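Local structure of arsenite methyltransferase (Chlamydomonas reinhardtii, 5EVJ) at residues G95-V100 / I167-I172; H310-N315 / P335-I340; P176-V181 / G223-N228; E184-L189 / L273-G278; Q279-D282 / D286-Q289. The protein probably methylates trivalent arsenic with S-adenosylmethionine as methyl donor, turning arsenic triglutathione into mono-, di- and trimethylated arsenicals. The protein carries 15 engineered substitutions. One frame throughout, in Å; residues are numbered along the deposited sequence.

Interaction 1 (G95-V100 / I167-I172). Engineered in segment 95-100: Ala98 (natural residue Cys).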
# COMPACT_ATOMS: atom_id res chain seq x y z
N GLY A 95 15.47 4.92 3.88
CA GLY A 95 15.23 3.47 3.99
C GLY A 95 14.34 3.04 5.17
O GLY A 95 14.13 1.84 5.37
N ARG A 96 13.81 4.00 5.93
CA ARG A 96 12.96 3.70 7.10
C ARG A 96 12.01 2.53 6.75
O ARG A 96 12.08 1.46 7.35
CB ARG A 96 12.18 5.00 7.53
CG ARG A 96 11.62 5.13 8.97
CD ARG A 96 10.10 5.19 9.05
NE ARG A 96 9.54 6.53 9.27
CZ ARG A 96 8.36 6.96 8.80
NH1 ARG A 96 7.60 6.19 8.03
NH2 ARG A 96 7.96 8.19 9.08
N ASP A 97 11.17 2.70 5.72
CA ASP A 97 10.09 1.72 5.44
C ASP A 97 10.68 0.39 4.93
O ASP A 97 10.18 -0.68 5.25
CB ASP A 97 8.96 2.27 4.47
CG ASP A 97 8.09 3.40 5.12
OD1 ASP A 97 8.08 3.55 6.37
OD2 ASP A 97 7.39 4.13 4.37
N ALA A 98 11.77 0.48 4.19
CA ALA A 98 12.42 -0.75 3.70
C ALA A 98 13.05 -1.51 4.87
O ALA A 98 13.04 -2.76 4.89
CB ALA A 98 13.43 -0.42 2.63
N TYR A 99 13.54 -0.77 5.87
CA TYR A 99 14.17 -1.43 7.02
C TYR A 99 13.12 -2.12 7.83
O TYR A 99 13.28 -3.26 8.23
CB TYR A 99 14.90 -0.41 7.89
CG TYR A 99 16.34 -0.13 7.44
CD1 TYR A 99 16.64 0.11 6.09
CD2 TYR A 99 17.40 -0.09 8.35
CE1 TYR A 99 17.94 0.37 5.65
CE2 TYR A 99 18.73 0.21 7.91
CZ TYR A 99 18.98 0.40 6.56
OH TYR A 99 20.25 0.67 6.10
N VAL A 100 11.98 -1.47 7.99
CA VAL A 100 10.91 -2.09 8.70
C VAL A 100 10.43 -3.32 7.95
O VAL A 100 10.17 -4.37 8.55
CB VAL A 100 9.75 -1.11 8.87
CG1 VAL A 100 8.54 -1.86 9.45
CG2 VAL A 100 10.23 0.04 9.75
N ILE A 167 5.00 -1.21 -2.11
CA ILE A 167 4.66 -0.23 -1.07
C ILE A 167 5.29 1.13 -1.37
O ILE A 167 6.31 1.22 -2.11
CB ILE A 167 5.00 -0.67 0.40
CG1 ILE A 167 6.48 -0.41 0.71
CG2 ILE A 167 4.46 -2.09 0.73
CD1 ILE A 167 6.98 -1.04 2.03
N SER A 168 4.69 2.18 -0.77
CA SER A 168 5.07 3.54 -1.06
C SER A 168 4.57 4.43 0.03
O SER A 168 3.56 4.16 0.65
CB SER A 168 4.43 4.02 -2.36
OG SER A 168 5.16 5.12 -2.88
N ASN A 169 5.26 5.55 0.25
CA ASN A 169 4.85 6.42 1.33
C ASN A 169 4.94 7.88 0.91
O ASN A 169 6.03 8.48 0.94
CB ASN A 169 5.69 6.09 2.56
CG ASN A 169 5.14 6.72 3.82
OD1 ASN A 169 4.35 7.66 3.76
ND2 ASN A 169 5.60 6.24 4.99
N CYS A 170 3.82 8.42 0.42
CA CYS A 170 3.69 9.86 0.12
C CYS A 170 4.68 10.35 -0.85
O CYS A 170 5.29 11.38 -0.57
CB CYS A 170 3.93 10.69 1.39
SG CYS A 170 2.53 11.66 1.99
N VAL A 171 4.90 9.64 -1.95
CA VAL A 171 5.76 10.10 -3.02
C VAL A 171 5.05 10.03 -4.37
O VAL A 171 5.55 10.53 -5.38
CB VAL A 171 7.09 9.28 -3.18
CG1 VAL A 171 8.11 9.45 -2.03
CG2 VAL A 171 6.82 7.82 -3.52
N ILE A 172 3.87 9.44 -4.42
CA ILE A 172 3.26 9.30 -5.72
C ILE A 172 2.62 10.59 -6.24
O ILE A 172 2.52 10.80 -7.45
CB ILE A 172 2.37 8.04 -5.80
CG1 ILE A 172 3.20 6.84 -5.32
CG2 ILE A 172 1.80 7.84 -7.21
CD1 ILE A 172 2.60 5.47 -5.54
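A buried polar contact joins Asp97, in the first turn of helix 96-104, to Asn169, on strand 163-169. Both belong to the Rossmann-like methyltransferase domain. Gly95 is the N-cap residue of the helix, and the glycine-rich turn before it resembles the S-adenosylmethionine-binding loop of this superfamily. Asn169 ND2 donates to Asp97 OD2 at 2.8 Å, with an N-H...O angle of 160°. The bond uses the syn lone pair of OD2. The carboxylate and amide planes lie only 4° apart, so the two groups are nearly coplanar and the bond lies in the amide plane. The amide gets there with CG of Asn169 anti to the backbone N (chi1 -167°), which sends it across to the helix. The other carboxylate oxygen, Asp97 OD1, takes a salt bridge from Arg96 NH1 at 3.2 Å, somewhat out of the carboxylate plane. Arg96 NH1 and Asn169 ND2 also share a second acceptor, the carbonyl oxygen of Gly75. Next to Asn169, Cys170 forms a disulfide with Cys74, so the same region is tied covalently as well. An asparagine in place of Asp97 would probably leave Arg96 without its charge partner and weaken the grip on the Asn169 amide. In the deposited structure each carboxylate oxygen has its own N-H donor, and the neighbouring arginine is likely to stabilise the buried negative charge.

Interaction 2 (H310-N315 / P335-I340)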
# COMPACT_ATOMS: atom_id res chain seq x y z
N HIS A 310 -14.43 -3.99 6.32
CA HIS A 310 -14.38 -5.46 6.41
C HIS A 310 -13.44 -5.87 7.50
O HIS A 310 -12.23 -5.98 7.28
CB HIS A 310 -13.93 -6.12 5.09
CG HIS A 310 -14.84 -5.84 3.93
ND1 HIS A 310 -14.80 -4.67 3.21
CD2 HIS A 310 -15.83 -6.59 3.38
CE1 HIS A 310 -15.71 -4.71 2.25
NE2 HIS A 310 -16.35 -5.87 2.34
N ARG A 311 -14.00 -6.13 8.67
CA ARG A 311 -13.26 -6.65 9.80
C ARG A 311 -13.70 -8.09 10.03
O ARG A 311 -14.87 -8.33 10.18
CB ARG A 311 -13.55 -5.81 11.04
CG ARG A 311 -13.02 -6.38 12.34
CD ARG A 311 -13.14 -5.27 13.37
NE ARG A 311 -12.02 -5.27 14.29
CZ ARG A 311 -11.97 -6.01 15.40
NH1 ARG A 311 -13.00 -6.81 15.75
NH2 ARG A 311 -10.88 -5.95 16.19
N PHE A 312 -12.75 -9.02 10.06
CA PHE A 312 -12.98 -10.43 10.21
C PHE A 312 -12.56 -10.81 11.58
O PHE A 312 -11.37 -10.57 12.01
CB PHE A 312 -12.09 -11.26 9.27
CG PHE A 312 -12.46 -11.11 7.84
CD1 PHE A 312 -11.96 -10.01 7.09
CD2 PHE A 312 -13.40 -11.98 7.27
CE1 PHE A 312 -12.37 -9.84 5.80
CE2 PHE A 312 -13.82 -11.78 5.96
CZ PHE A 312 -13.30 -10.71 5.23
N VAL A 313 -13.50 -11.45 12.28
CA VAL A 313 -13.21 -11.90 13.60
C VAL A 313 -12.79 -13.35 13.46
O VAL A 313 -13.41 -14.17 12.71
CB VAL A 313 -14.41 -11.67 14.52
CG1 VAL A 313 -14.14 -12.21 15.93
CG2 VAL A 313 -14.73 -10.15 14.60
N THR A 314 -11.74 -13.69 14.18
CA THR A 314 -11.24 -15.10 14.17
C THR A 314 -12.33 -16.17 14.30
O THR A 314 -13.10 -16.14 15.22
CB THR A 314 -10.21 -15.24 15.27
OG1 THR A 314 -9.19 -14.27 14.99
CG2 THR A 314 -9.65 -16.70 15.38
N ASN A 315 -12.41 -17.07 13.33
CA ASN A 315 -13.31 -18.17 13.25
C ASN A 315 -14.78 -17.84 13.12
O ASN A 315 -15.60 -18.77 13.21
CB ASN A 315 -13.00 -19.18 14.34
CG ASN A 315 -11.68 -19.94 14.04
OD1 ASN A 315 -10.85 -20.14 14.92
ND2 ASN A 315 -11.51 -20.37 12.80
N PRO A 335 -3.46 -18.22 2.94
CA PRO A 335 -3.22 -19.31 3.90
C PRO A 335 -3.96 -19.05 5.26
O PRO A 335 -4.16 -19.97 6.04
CB PRO A 335 -1.70 -19.26 4.15
CG PRO A 335 -1.15 -18.63 2.88
CD PRO A 335 -2.18 -17.59 2.51
N HIS A 336 -4.28 -17.79 5.56
CA HIS A 336 -4.95 -17.46 6.81
C HIS A 336 -6.48 -17.43 6.74
O HIS A 336 -7.13 -17.02 7.75
CB HIS A 336 -4.46 -16.13 7.31
CG HIS A 336 -2.97 -16.00 7.30
ND1 HIS A 336 -2.17 -16.64 8.21
CD2 HIS A 336 -2.13 -15.35 6.44
CE1 HIS A 336 -0.90 -16.40 7.93
NE2 HIS A 336 -0.85 -15.59 6.89
N PHE A 337 -7.08 -17.80 5.60
CA PHE A 337 -8.52 -17.68 5.42
C PHE A 337 -9.07 -18.93 4.83
O PHE A 337 -8.41 -19.51 4.03
CB PHE A 337 -8.86 -16.55 4.44
CG PHE A 337 -8.70 -15.23 5.05
CD1 PHE A 337 -7.48 -14.61 5.04
CD2 PHE A 337 -9.81 -14.60 5.70
CE1 PHE A 337 -7.31 -13.36 5.64
CE2 PHE A 337 -9.65 -13.35 6.30
CZ PHE A 337 -8.41 -12.72 6.31
N THR A 338 -10.31 -19.29 5.16
CA THR A 338 -11.03 -20.34 4.45
C THR A 338 -12.14 -19.64 3.71
O THR A 338 -12.84 -18.77 4.27
CB THR A 338 -11.68 -21.34 5.47
OG1 THR A 338 -10.71 -21.76 6.44
CG2 THR A 338 -12.35 -22.59 4.84
N ILE A 339 -12.33 -20.06 2.47
CA ILE A 339 -13.42 -19.63 1.64
C ILE A 339 -14.32 -20.79 1.45
O ILE A 339 -13.91 -21.86 1.01
CB ILE A 339 -12.93 -19.27 0.20
CG1 ILE A 339 -11.87 -18.18 0.27
CG2 ILE A 339 -14.06 -18.64 -0.54
CD1 ILE A 339 -12.39 -16.90 0.95
N ILE A 340 -15.59 -20.58 1.72
CA ILE A 340 -16.53 -21.64 1.44
C ILE A 340 -17.35 -21.18 0.27
O ILE A 340 -17.92 -20.08 0.27
CB ILE A 340 -17.44 -21.85 2.67
CG1 ILE A 340 -16.62 -22.48 3.82
CG2 ILE A 340 -18.55 -22.77 2.32
CD1 ILE A 340 -16.91 -21.92 5.20
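Phe312 and Phe337 form a T-shaped (edge-to-face) aromatic pair. The edge of Phe337 points at one face of Phe312. The ring centroids are 5.4 Å apart and the planes are turned 81° against each other. Phe337 CE2 does the touching. It stands over the rim of the Phe312 ring, nearest to Phe312 CG at 3.9 Å. Seen from Phe337, Phe312 CG lies in the plane of the ring. In both residues CG is anti to the carbonyl carbon, and this torsion carries each ring off its strand into the space between the two.

The pair links two small antiparallel sheets of the C-terminal part of the chain. Phe312 sits on strand 310-313, which pairs with strand 303-305. Phe337 opens strand 337-340, an outer strand of the three-stranded sheet built around strand 289-293.

Further side chains pack round the rings. Val328 of helix 322-329 touches both phenylalanines, and Thr324 of the same helix touches Phe312. Tyr293 of the central strand also touches both, and its ring meets that of Phe337 at about 45°. Leu306 and Ala291 add to the packing on Phe312, while Tyr304 touches Phe337.

Interaction 3 (P176-V181 / G223-N228)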
# COMPACT_ATOMS: atom_id res chain seq x y z
N PRO A 176 5.57 12.86 -12.05
CA PRO A 176 5.13 13.50 -13.29
C PRO A 176 4.29 12.57 -14.17
O PRO A 176 3.79 13.01 -15.22
CB PRO A 176 6.46 13.79 -14.02
CG PRO A 176 7.41 12.73 -13.50
CD PRO A 176 7.04 12.63 -12.04
N ASP A 177 4.16 11.30 -13.77
CA ASP A 177 3.39 10.33 -14.57
C ASP A 177 2.79 9.28 -13.64
O ASP A 177 3.12 8.12 -13.73
CB ASP A 177 4.29 9.70 -15.64
CG ASP A 177 3.48 9.01 -16.74
OD1 ASP A 177 2.26 8.86 -16.54
OD2 ASP A 177 4.04 8.65 -17.82
N LYS A 178 1.94 9.70 -12.70
CA LYS A 178 1.15 8.78 -11.89
C LYS A 178 0.70 7.48 -12.58
O LYS A 178 0.90 6.42 -12.04
CB LYS A 178 -0.05 9.48 -11.35
CG LYS A 178 0.21 9.98 -9.97
CD LYS A 178 -0.85 10.97 -9.60
CE LYS A 178 -0.77 11.23 -8.13
NZ LYS A 178 -1.98 12.05 -7.84
N ALA A 179 0.17 7.60 -13.79
CA ALA A 179 -0.37 6.45 -14.50
C ALA A 179 0.73 5.41 -14.73
O ALA A 179 0.50 4.19 -14.60
CB ALA A 179 -1.02 6.89 -15.84
N ARG A 180 1.91 5.88 -15.10
CA ARG A 180 3.02 4.95 -15.31
C ARG A 180 3.51 4.25 -14.07
O ARG A 180 3.75 3.07 -14.11
CB ARG A 180 4.22 5.56 -16.08
CG ARG A 180 4.49 4.68 -17.30
CD ARG A 180 5.72 5.01 -18.14
NE ARG A 180 6.72 4.17 -17.54
CZ ARG A 180 7.34 3.15 -18.11
NH1 ARG A 180 7.18 2.85 -19.39
NH2 ARG A 180 8.18 2.46 -17.36
N VAL A 181 3.61 4.97 -12.96
CA VAL A 181 3.99 4.35 -11.70
C VAL A 181 2.96 3.25 -11.37
O VAL A 181 3.33 2.12 -11.07
CB VAL A 181 3.94 5.40 -10.57
CG1 VAL A 181 4.27 4.77 -9.22
CG2 VAL A 181 4.79 6.58 -10.91
N GLY A 223 -1.16 18.89 -6.30
CA GLY A 223 -1.02 17.58 -6.98
C GLY A 223 -1.56 16.35 -6.23
O GLY A 223 -1.51 15.25 -6.77
N ALA A 224 -2.04 16.52 -4.99
CA ALA A 224 -2.91 15.56 -4.34
C ALA A 224 -4.21 15.57 -5.16
O ALA A 224 -4.76 16.64 -5.43
CB ALA A 224 -3.19 15.96 -2.90
N LEU A 225 -4.64 14.38 -5.60
CA LEU A 225 -5.86 14.20 -6.38
C LEU A 225 -7.13 14.07 -5.51
O LEU A 225 -7.10 13.62 -4.34
CB LEU A 225 -5.75 12.89 -7.21
CG LEU A 225 -4.88 12.79 -8.49
CD1 LEU A 225 -5.20 11.54 -9.30
CD2 LEU A 225 -5.03 13.96 -9.44
N TYR A 226 -8.24 14.52 -6.10
CA TYR A 226 -9.55 14.12 -5.71
C TYR A 226 -9.53 12.57 -5.54
O TYR A 226 -9.24 11.82 -6.48
CB TYR A 226 -10.55 14.60 -6.77
CG TYR A 226 -11.97 14.12 -6.54
CD1 TYR A 226 -12.50 13.86 -5.21
CD2 TYR A 226 -12.81 13.90 -7.64
CE1 TYR A 226 -13.82 13.43 -5.03
CE2 TYR A 226 -14.12 13.44 -7.47
CZ TYR A 226 -14.64 13.21 -6.20
OH TYR A 226 -15.98 12.79 -6.19
N ASN A 227 -9.85 12.08 -4.35
CA ASN A 227 -9.76 10.64 -4.20
C ASN A 227 -10.47 9.83 -5.28
O ASN A 227 -9.98 8.75 -5.65
CB ASN A 227 -10.14 10.16 -2.78
CG ASN A 227 -11.62 10.12 -2.54
OD1 ASN A 227 -12.14 9.16 -2.00
ND2 ASN A 227 -12.30 11.16 -2.93
N ASN A 228 -11.63 10.30 -5.80
CA ASN A 228 -12.36 9.43 -6.71
C ASN A 228 -11.65 9.49 -8.06
O ASN A 228 -11.79 8.60 -8.86
CB ASN A 228 -13.84 9.83 -6.88
CG ASN A 228 -14.71 9.38 -5.71
OD1 ASN A 228 -14.58 8.27 -5.27
ND2 ASN A 228 -15.63 10.28 -5.22
O HOH W 1 -3.37 12.06 -4.71
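Helix 178-188 is the crossover helix between parallel strands 163-169 and 193-202, a beta-alpha-beta unit of the Rossmann-like methyltransferase fold. Its start meets the loop that leads into helix 227-237. Lys178 carries the contact. It stands in the first turn of its helix, directly after the N-cap residue Asp177, whose OD1 accepts a weak capping bond from Arg180 N. The Lys178 chain runs extended from CG to NZ and brings the ammonium group to residues 223-225. Lys178 and Leu225 reach toward each other tip to tip. The 3.1 Å approach of Lys178 NZ to Leu225 CG is doubtful in its detail, so the contact rests on longer polar links. Lys178 NZ gives a weak hydrogen bond to Gly223 O at 3.4 Å. Gly223 has backbone angles (phi 76°, psi -4°) at which a side chain would collide with the preceding carbonyl. Farther along, Leu233 of helix 227-237 touches both Lys178 and Ala179, so the helix itself joins the packing. The Leu225 backbone also bonds to Val202 of strand 193-202. A water completes the contact: it accepts a firm bond from Leu225 N at 2.8 Å and a weak one from Lys178 NZ at 3.4 Å.

Interaction 4 (E184-L189 / L273-G278). Engineered in segment 184-189: Ala185 (natural residue Cys).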
# COMPACT_ATOMS: atom_id res chain seq x y z
N GLU A 184 3.22 0.33 -13.73
CA GLU A 184 4.47 -0.41 -13.44
C GLU A 184 4.35 -1.29 -12.21
O GLU A 184 4.72 -2.51 -12.26
CB GLU A 184 5.69 0.54 -13.38
CG GLU A 184 6.01 0.99 -14.82
CD GLU A 184 6.74 -0.09 -15.62
OE1 GLU A 184 6.11 -0.78 -16.51
OE2 GLU A 184 7.98 -0.24 -15.31
N ALA A 185 3.82 -0.71 -11.11
CA ALA A 185 3.41 -1.49 -9.91
C ALA A 185 2.63 -2.69 -10.35
O ALA A 185 2.99 -3.85 -10.04
CB ALA A 185 2.58 -0.65 -8.96
N TYR A 186 1.63 -2.44 -11.17
CA TYR A 186 0.77 -3.50 -11.65
C TYR A 186 1.60 -4.59 -12.41
O TYR A 186 1.31 -5.81 -12.27
CB TYR A 186 -0.37 -2.97 -12.52
CG TYR A 186 -1.38 -4.04 -12.81
CD1 TYR A 186 -1.24 -4.94 -13.91
CD2 TYR A 186 -2.46 -4.21 -11.94
CE1 TYR A 186 -2.19 -5.94 -14.17
CE2 TYR A 186 -3.43 -5.19 -12.19
CZ TYR A 186 -3.28 -6.06 -13.28
OH TYR A 186 -4.25 -7.03 -13.44
N ARG A 187 2.58 -4.15 -13.20
CA ARG A 187 3.33 -5.08 -14.05
C ARG A 187 4.26 -5.93 -13.18
O ARG A 187 4.40 -7.11 -13.42
CB ARG A 187 4.14 -4.32 -15.12
CG ARG A 187 5.02 -5.18 -16.05
CD ARG A 187 5.95 -4.35 -17.03
NE ARG A 187 6.86 -3.45 -16.30
CZ ARG A 187 7.98 -3.86 -15.69
NH1 ARG A 187 8.74 -3.00 -15.02
NH2 ARG A 187 8.35 -5.13 -15.77
N VAL A 188 4.95 -5.31 -12.21
CA VAL A 188 5.90 -6.08 -11.42
C VAL A 188 5.27 -6.96 -10.30
O VAL A 188 5.97 -7.81 -9.70
CB VAL A 188 6.99 -5.16 -10.81
CG1 VAL A 188 7.72 -4.31 -11.91
CG2 VAL A 188 6.43 -4.34 -9.67
N LEU A 189 3.96 -6.81 -10.06
CA LEU A 189 3.24 -7.66 -9.09
C LEU A 189 2.96 -9.03 -9.67
O LEU A 189 2.51 -9.19 -10.82
CB LEU A 189 1.89 -7.02 -8.64
CG LEU A 189 2.06 -5.88 -7.62
CD1 LEU A 189 0.77 -5.10 -7.45
CD2 LEU A 189 2.58 -6.46 -6.29
N LEU A 273 -4.46 -2.18 -3.20
CA LEU A 273 -4.67 -2.41 -4.61
C LEU A 273 -4.22 -3.83 -4.93
O LEU A 273 -3.01 -4.10 -5.22
CB LEU A 273 -3.88 -1.40 -5.38
CG LEU A 273 -4.48 -0.05 -5.80
CD1 LEU A 273 -5.46 0.56 -4.81
CD2 LEU A 273 -3.36 0.93 -6.16
N PHE A 274 -5.19 -4.75 -4.93
CA PHE A 274 -4.88 -6.13 -5.11
C PHE A 274 -4.91 -6.45 -6.52
O PHE A 274 -5.77 -5.90 -7.28
CB PHE A 274 -5.91 -7.02 -4.43
CG PHE A 274 -5.70 -7.12 -2.97
CD1 PHE A 274 -4.88 -8.14 -2.43
CD2 PHE A 274 -6.28 -6.19 -2.11
CE1 PHE A 274 -4.66 -8.23 -1.06
CE2 PHE A 274 -6.09 -6.29 -0.74
CZ PHE A 274 -5.29 -7.31 -0.18
N LYS A 275 -4.04 -7.42 -6.86
CA LYS A 275 -3.99 -7.92 -8.22
C LYS A 275 -4.44 -9.39 -8.27
O LYS A 275 -3.75 -10.25 -7.82
CB LYS A 275 -2.58 -7.70 -8.80
CG LYS A 275 -2.37 -8.44 -10.10
CD LYS A 275 -1.11 -8.02 -10.85
CE LYS A 275 -0.77 -8.94 -12.09
NZ LYS A 275 0.56 -8.47 -12.74
N VAL A 276 -5.57 -9.66 -8.85
CA VAL A 276 -6.00 -11.07 -8.95
C VAL A 276 -6.59 -11.23 -10.33
O VAL A 276 -7.81 -11.12 -10.53
CB VAL A 276 -6.99 -11.46 -7.81
CG1 VAL A 276 -7.23 -12.95 -7.87
CG2 VAL A 276 -6.45 -11.03 -6.45
N PRO A 277 -5.72 -11.45 -11.30
CA PRO A 277 -6.15 -11.31 -12.71
C PRO A 277 -7.41 -12.07 -13.03
O PRO A 277 -7.54 -13.24 -12.70
CB PRO A 277 -4.92 -11.87 -13.52
CG PRO A 277 -3.74 -11.54 -12.61
CD PRO A 277 -4.29 -11.80 -11.19
N GLY A 278 -8.31 -11.41 -13.73
CA GLY A 278 -9.59 -12.03 -14.17
C GLY A 278 -10.66 -12.05 -13.09
O GLY A 278 -11.78 -12.42 -13.39
O HOH W 2 -6.33 -7.76 -11.34
O HOH W 3 2.72 -8.91 -14.76
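Lys275 NZ donates to two backbone carbonyls, Tyr186 O in the last turn of helix 178-188 and Leu189 O just after it, each at 2.8 Å. The first bond is nearly straight at the carbonyl, with a C=O...N angle of 164°. At Leu189 O the donor is tilted 24° from the carbonyl plane. A water adds a weaker link: it accepts from Lys275 NZ and donates to Arg187 O.

The lysine chain is extended and crosses one face of the Tyr186 ring. Lys275 CD makes a CH-pi contact 3.9 Å from the Tyr186 ring centroid. The ammonium group lies off-centre, 4.5 Å from NZ to the same centroid, in a cation-pi contact. Leu189 CB packs against Lys275 CD at 3.9 Å. A second water joins Tyr186 OH to Val276 N.

Farther out, Phe239 meets the Tyr186 ring edge-to-face. The Lys275 backbone bonds to Gly192 and Gly193, next to the pairing of strands 266-274 and 193-202. Arg187 grips Glu184 side-on through NE and NH1, and Arg187 NH2 forms a salt bridge with Asp160.

The ammonium group probably offsets the partial negative charge of the carbonyls gathered at this helix end and joins it to the sheet.

Interaction 5 (Q279-D282 / D286-Q289)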
# COMPACT_ATOMS: atom_id res chain seq x y z
N GLN A 279 -10.37 -11.59 -11.86
CA GLN A 279 -11.30 -11.80 -10.74
C GLN A 279 -11.91 -10.53 -10.16
O GLN A 279 -12.96 -10.63 -9.54
CB GLN A 279 -10.58 -12.52 -9.57
CG GLN A 279 -10.02 -13.92 -9.92
CD GLN A 279 -11.16 -14.95 -10.07
OE1 GLN A 279 -11.67 -15.11 -11.14
NE2 GLN A 279 -11.64 -15.55 -8.95
N ILE A 280 -11.24 -9.37 -10.30
CA ILE A 280 -11.61 -8.22 -9.51
C ILE A 280 -12.59 -7.38 -10.36
O ILE A 280 -12.26 -7.02 -11.50
CB ILE A 280 -10.40 -7.36 -9.03
CG1 ILE A 280 -9.35 -8.16 -8.19
CG2 ILE A 280 -10.88 -6.20 -8.18
CD1 ILE A 280 -9.97 -9.03 -7.10
N GLU A 281 -13.81 -7.14 -9.85
CA GLU A 281 -14.91 -6.56 -10.69
C GLU A 281 -15.19 -5.20 -10.18
O GLU A 281 -14.71 -4.84 -9.11
CB GLU A 281 -16.17 -7.43 -10.66
CG GLU A 281 -15.92 -8.77 -11.33
CD GLU A 281 -17.13 -9.69 -11.26
OE1 GLU A 281 -17.23 -10.47 -10.30
OE2 GLU A 281 -17.94 -9.74 -12.22
N ASP A 282 -15.90 -4.39 -10.93
CA ASP A 282 -16.17 -3.03 -10.44
C ASP A 282 -17.46 -2.93 -9.70
O ASP A 282 -17.92 -1.85 -9.48
CB ASP A 282 -16.18 -1.97 -11.58
CG ASP A 282 -17.18 -2.29 -12.72
OD1 ASP A 282 -18.08 -3.17 -12.60
OD2 ASP A 282 -17.11 -1.59 -13.79
N ASP A 286 -22.30 -11.06 -6.17
CA ASP A 286 -22.65 -12.06 -5.15
C ASP A 286 -22.46 -13.47 -5.68
O ASP A 286 -23.27 -13.91 -6.46
CB ASP A 286 -24.13 -11.87 -4.77
CG ASP A 286 -24.55 -12.71 -3.49
OD1 ASP A 286 -23.78 -13.65 -3.05
OD2 ASP A 286 -25.63 -12.36 -2.91
N TYR A 287 -21.46 -14.20 -5.24
CA TYR A 287 -21.36 -15.60 -5.62
C TYR A 287 -21.68 -16.54 -4.43
O TYR A 287 -21.40 -17.75 -4.51
CB TYR A 287 -19.96 -15.89 -6.20
CG TYR A 287 -19.62 -15.02 -7.36
CD1 TYR A 287 -20.10 -15.30 -8.61
CD2 TYR A 287 -18.82 -13.88 -7.19
CE1 TYR A 287 -19.81 -14.48 -9.70
CE2 TYR A 287 -18.52 -13.07 -8.25
CZ TYR A 287 -19.04 -13.37 -9.50
OH TYR A 287 -18.75 -12.58 -10.58
N GLY A 288 -22.29 -16.01 -3.38
CA GLY A 288 -22.62 -16.82 -2.20
C GLY A 288 -21.44 -17.40 -1.42
O GLY A 288 -21.58 -18.47 -0.75
N GLN A 289 -20.28 -16.72 -1.48
CA GLN A 289 -19.14 -17.20 -0.76
C GLN A 289 -19.15 -16.78 0.71
O GLN A 289 -19.75 -15.73 1.08
CB GLN A 289 -17.85 -16.78 -1.45
CG GLN A 289 -17.66 -17.33 -2.86
CD GLN A 289 -16.76 -16.39 -3.67
OE1 GLN A 289 -17.06 -15.21 -3.86
NE2 GLN A 289 -15.61 -16.88 -4.04
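Tyr287 OH donates to Glu281 OE1 at 2.6 Å, a short hydrogen bond that uses the syn lone pair of the carboxylate oxygen. The other oxygen stands farther off, with Glu281 OE2 at 3.4 Å from Tyr287 OH. The two side chains come from opposite directions. Glu281 OE1 lies at the edge of the Tyr287 ring, in its plane, and the carboxylate is turned only 24° from the ring. The oxygen also passes beside the ring rim, 3.5 Å from Glu281 OE1 to Tyr287 CZ. Glu281 reaches the hydroxyl with its chain extended beyond CG (chi2 177°).

The contact lies at the surface and closes a short excursion of the chain. Residues 279-282 follow strand 266-274 of the central sheet. Residues 286-289 lead into strand 289-293, the middle strand of the small C-terminal sheet. Asp286 forms an Asx turn at this corner: its OD1 accepts from Gly288 N at 2.8 Å.

Other residues steady both sides. Glu281 N is held by Asn323 OD1 of helix 322-329. The Tyr287 ring meets that of His346 at about 55°, and Arg343 touches the tyrosine too. Arg343 also makes a long, weak ion pair with Glu281 OE1.

With an alanine at Glu281, the Tyr287 hydroxyl would probably lose its acceptor and its ring would be less firmly fixed at this surface. The short distance is consistent with a strong bond from the phenol to a carboxylate that is probably charged, and nearby Arg343 is likely to help keep it ionised.

How the interactions relate
Interactions 1 and 3 lie within the methyltransferase domain, and interaction 4 ties helix 178-188 of that domain to the end of strand 266-274. Interactions 2 and 5 lie in the C-terminal part. Interaction 1 sits beside the glycine-rich turn that probably binds S-adenosylmethionine. It touches interaction 3 through Ile172 O and Lys178 CE, 3.4 Å apart. Interactions 3 and 4 use the two ends of helix 178-188, with centres about 17 Å apart. Residues 273-278 of interaction 4 run straight on into 279-282 of interaction 5, so the chain passes from the central sheet to the C-terminal part there. Interactions 5 and 2 touch at Gln289 CB and Ile340 O, 3.7 Å apart.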